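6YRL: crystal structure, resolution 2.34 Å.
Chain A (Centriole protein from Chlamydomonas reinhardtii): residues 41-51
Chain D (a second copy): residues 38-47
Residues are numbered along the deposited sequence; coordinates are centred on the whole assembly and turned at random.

Chain A, residues 41-51: SLNQQLSSSKH
Chain D 38-47: RLRSLNQQLS

Two copies of a centriole protein pack as parallel helices, their axes 9.3 Å apart at closest approach and crossing at 25°. Both are α-helices (phi mostly near -60°, psi mostly near -45°, loosest at Gln D45, -75/-28) that extend beyond these stretches. The register is in step: CA of Asn A43 lies 5.5 Å from CA of Asn D43, and CA of Leu A46 lies 6.1 Å from CA of Leu D46. Leu A46 and Leu D46 are both m, t and point toward the partner helix; CB of Leu A46 lies 4.0 Å from CB of Leu D46. Leu D46 is a knob among Asn A43, Leu A46, Ser A47 and Lys A50; its CD2 comes 3.9 Å from CD of Lys A50, whose chain is extended (t, t, t) through chi3.

The asparagines differ. Asn A43 (m, chi2 21°) inserts among Leu D39, Leu D42, Asn D43 and Leu D46, with ND2 3.3 Å from CB of Leu D42 and OD1 3.2 Å from CB of Asn D43. Asn D43 is t (chi2 -80°), placing its ND2 3.4 Å from CD1 of Leu A46. No hydrogen bond crosses: OD1 of Asn A43 is 3.4 Å from N of Asn D43, but the angle is poor. Side-chain packing dominates; 433 Å² is buried, both sides summed. Ser A47 and Ser D47 are both p, turning each OG back toward its own helix's carbonyls.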

# COMPACT_ATOMS: atom_id res chain seq x y z
N SER A 41 -26.56 -1.12 -19.54
CA SER A 41 -26.09 -2.02 -18.49
C SER A 41 -24.65 -1.70 -18.09
O SER A 41 -24.36 -1.41 -16.92
CB SER A 41 -26.22 -3.48 -18.96
OG SER A 41 -25.46 -4.35 -18.13
N LEU A 42 -23.74 -1.71 -19.07
CA LEU A 42 -22.33 -1.49 -18.76
C LEU A 42 -22.10 -0.12 -18.13
O LEU A 42 -21.27 0.01 -17.23
CB LEU A 42 -21.48 -1.64 -20.01
CG LEU A 42 -21.49 -3.05 -20.60
CD1 LEU A 42 -21.03 -3.01 -22.04
CD2 LEU A 42 -20.63 -3.99 -19.76
N ASN A 43 -22.80 0.91 -18.59
CA ASN A 43 -22.64 2.21 -17.97
C ASN A 43 -23.04 2.17 -16.50
O ASN A 43 -22.32 2.69 -15.64
CB ASN A 43 -23.45 3.27 -18.73
CG ASN A 43 -22.67 3.84 -19.91
OD1 ASN A 43 -21.73 3.22 -20.40
ND2 ASN A 43 -23.07 5.02 -20.36
N GLN A 44 -24.16 1.51 -16.17
CA GLN A 44 -24.53 1.40 -14.76
C GLN A 44 -23.44 0.68 -13.96
O GLN A 44 -23.08 1.14 -12.86
CB GLN A 44 -25.87 0.68 -14.62
CG GLN A 44 -26.09 0.02 -13.27
CD GLN A 44 -27.20 -1.02 -13.31
OE1 GLN A 44 -28.33 -0.74 -12.92
NE2 GLN A 44 -26.88 -2.23 -13.78
N GLN A 45 -22.90 -0.41 -14.49
CA GLN A 45 -21.81 -1.09 -13.79
C GLN A 45 -20.61 -0.16 -13.58
O GLN A 45 -20.07 -0.06 -12.47
CB GLN A 45 -21.39 -2.34 -14.56
CG GLN A 45 -22.55 -3.08 -15.21
CD GLN A 45 -22.33 -4.57 -15.29
OE1 GLN A 45 -21.28 -5.04 -15.74
NE2 GLN A 45 -23.34 -5.34 -14.88
N LEU A 46 -20.19 0.53 -14.64
CA LEU A 46 -19.01 1.39 -14.54
C LEU A 46 -19.25 2.54 -13.57
O LEU A 46 -18.38 2.86 -12.75
CB LEU A 46 -18.63 1.93 -15.92
CG LEU A 46 -17.96 0.90 -16.84
CD1 LEU A 46 -17.95 1.40 -18.27
CD2 LEU A 46 -16.55 0.57 -16.35
N SER A 47 -20.41 3.19 -13.64
CA SER A 47 -20.70 4.26 -12.70
C SER A 47 -20.73 3.74 -11.27
O SER A 47 -20.29 4.44 -10.34
CB SER A 47 -22.01 4.95 -13.05
OG SER A 47 -23.10 4.05 -12.98
N SER A 48 -21.22 2.52 -11.06
CA SER A 48 -21.16 1.93 -9.73
C SER A 48 -19.72 1.77 -9.27
O SER A 48 -19.36 2.17 -8.15
CB SER A 48 -21.88 0.58 -9.70
OG SER A 48 -23.28 0.76 -9.58
N SER A 49 -18.86 1.21 -10.13
CA SER A 49 -17.46 1.05 -9.76
C SER A 49 -16.81 2.39 -9.46
O SER A 49 -16.08 2.54 -8.47
CB SER A 49 -16.69 0.32 -10.86
OG SER A 49 -17.38 -0.84 -11.28
N LYS A 50 -17.08 3.39 -10.30
CA LYS A 50 -16.53 4.73 -10.10
C LYS A 50 -16.93 5.29 -8.74
O LYS A 50 -16.09 5.79 -7.99
CB LYS A 50 -16.98 5.65 -11.23
CG LYS A 50 -16.67 7.12 -11.02
CD LYS A 50 -16.93 7.91 -12.30
CE LYS A 50 -16.75 9.40 -12.08
NZ LYS A 50 -18.04 10.12 -12.32
N HIS A 51 -18.23 5.22 -8.42
CA HIS A 51 -18.69 5.70 -7.12
C HIS A 51 -17.98 4.98 -5.98
O HIS A 51 -17.53 5.60 -5.00
CB HIS A 51 -20.21 5.53 -7.01
CG HIS A 51 -20.83 6.31 -5.90
ND1 HIS A 51 -21.55 5.71 -4.88
CD2 HIS A 51 -20.85 7.64 -5.65
CE1 HIS A 51 -21.99 6.64 -4.05
NE2 HIS A 51 -21.58 7.82 -4.49
N ARG D 38 -23.88 8.69 -27.90
CA ARG D 38 -23.68 9.31 -26.59
C ARG D 38 -23.46 8.26 -25.50
O ARG D 38 -22.69 8.49 -24.55
CB ARG D 38 -24.85 10.24 -26.26
CG ARG D 38 -26.04 9.63 -25.53
CD ARG D 38 -27.15 10.68 -25.31
NE ARG D 38 -27.48 11.41 -26.54
CZ ARG D 38 -28.60 11.23 -27.24
NH1 ARG D 38 -29.51 10.35 -26.85
NH2 ARG D 38 -28.82 11.93 -28.35
N LEU D 39 -24.07 7.08 -25.64
CA LEU D 39 -23.84 6.03 -24.65
C LEU D 39 -22.40 5.55 -24.68
O LEU D 39 -21.78 5.35 -23.62
CB LEU D 39 -24.81 4.88 -24.89
CG LEU D 39 -26.17 5.10 -24.24
CD1 LEU D 39 -27.12 3.96 -24.56
CD2 LEU D 39 -25.99 5.25 -22.74
N ARG D 40 -21.83 5.36 -25.87
CA ARG D 40 -20.43 4.95 -25.95
C ARG D 40 -19.51 6.04 -25.42
O ARG D 40 -18.45 5.75 -24.85
CB ARG D 40 -20.04 4.59 -27.38
CG ARG D 40 -20.65 3.31 -27.90
CD ARG D 40 -20.01 2.98 -29.23
NE ARG D 40 -20.82 2.14 -30.10
CZ ARG D 40 -21.41 2.55 -31.22
NH1 ARG D 40 -21.32 3.83 -31.60
NH2 ARG D 40 -22.11 1.69 -31.94
N SER D 41 -19.90 7.31 -25.59
CA SER D 41 -19.14 8.39 -24.96
C SER D 41 -19.08 8.20 -23.45
O SER D 41 -18.00 8.09 -22.86
CB SER D 41 -19.76 9.74 -25.31
OG SER D 41 -19.26 10.22 -26.54
N LEU D 42 -20.26 8.14 -22.82
CA LEU D 42 -20.29 8.00 -21.36
C LEU D 42 -19.54 6.76 -20.91
O LEU D 42 -18.82 6.80 -19.91
CB LEU D 42 -21.74 7.97 -20.88
CG LEU D 42 -22.50 9.23 -21.30
CD1 LEU D 42 -24.00 9.09 -21.06
CD2 LEU D 42 -21.93 10.44 -20.58
N ASN D 43 -19.69 5.65 -21.64
CA ASN D 43 -18.89 4.46 -21.33
C ASN D 43 -17.40 4.79 -21.30
O ASN D 43 -16.70 4.48 -20.33
CB ASN D 43 -19.19 3.37 -22.36
CG ASN D 43 -18.39 2.11 -22.12
OD1 ASN D 43 -17.22 2.03 -22.49
ND2 ASN D 43 -19.03 1.10 -21.53
N GLN D 44 -16.90 5.46 -22.35
CA GLN D 44 -15.47 5.73 -22.43
C GLN D 44 -15.01 6.57 -21.25
O GLN D 44 -14.02 6.24 -20.58
CB GLN D 44 -15.12 6.41 -23.75
CG GLN D 44 -13.61 6.59 -24.00
CD GLN D 44 -12.87 5.28 -24.26
OE1 GLN D 44 -12.64 4.50 -23.33
NE2 GLN D 44 -12.49 5.05 -25.51
N GLN D 45 -15.72 7.67 -20.94
CA GLN D 45 -15.23 8.55 -19.89
C GLN D 45 -15.44 7.95 -18.50
O GLN D 45 -14.68 8.25 -17.57
CB GLN D 45 -15.85 9.94 -19.98
CG GLN D 45 -17.28 10.04 -20.45
CD GLN D 45 -17.62 11.48 -20.83
OE1 GLN D 45 -16.74 12.34 -20.86
NE2 GLN D 45 -18.89 11.75 -21.14
N LEU D 46 -16.46 7.11 -18.34
CA LEU D 46 -16.61 6.42 -17.07
C LEU D 46 -15.46 5.46 -16.83
O LEU D 46 -14.85 5.45 -15.75
CB LEU D 46 -17.95 5.67 -17.01
CG LEU D 46 -19.21 6.50 -16.74
CD1 LEU D 46 -20.46 5.65 -16.98
CD2 LEU D 46 -19.20 7.05 -15.33
N SER D 47 -15.13 4.65 -17.84
CA SER D 47 -14.05 3.67 -17.66
C SER D 47 -12.70 4.36 -17.48
O SER D 47 -11.89 3.93 -16.65
CB SER D 47 -14.01 2.71 -18.84
OG SER D 47 -13.72 3.41 -20.04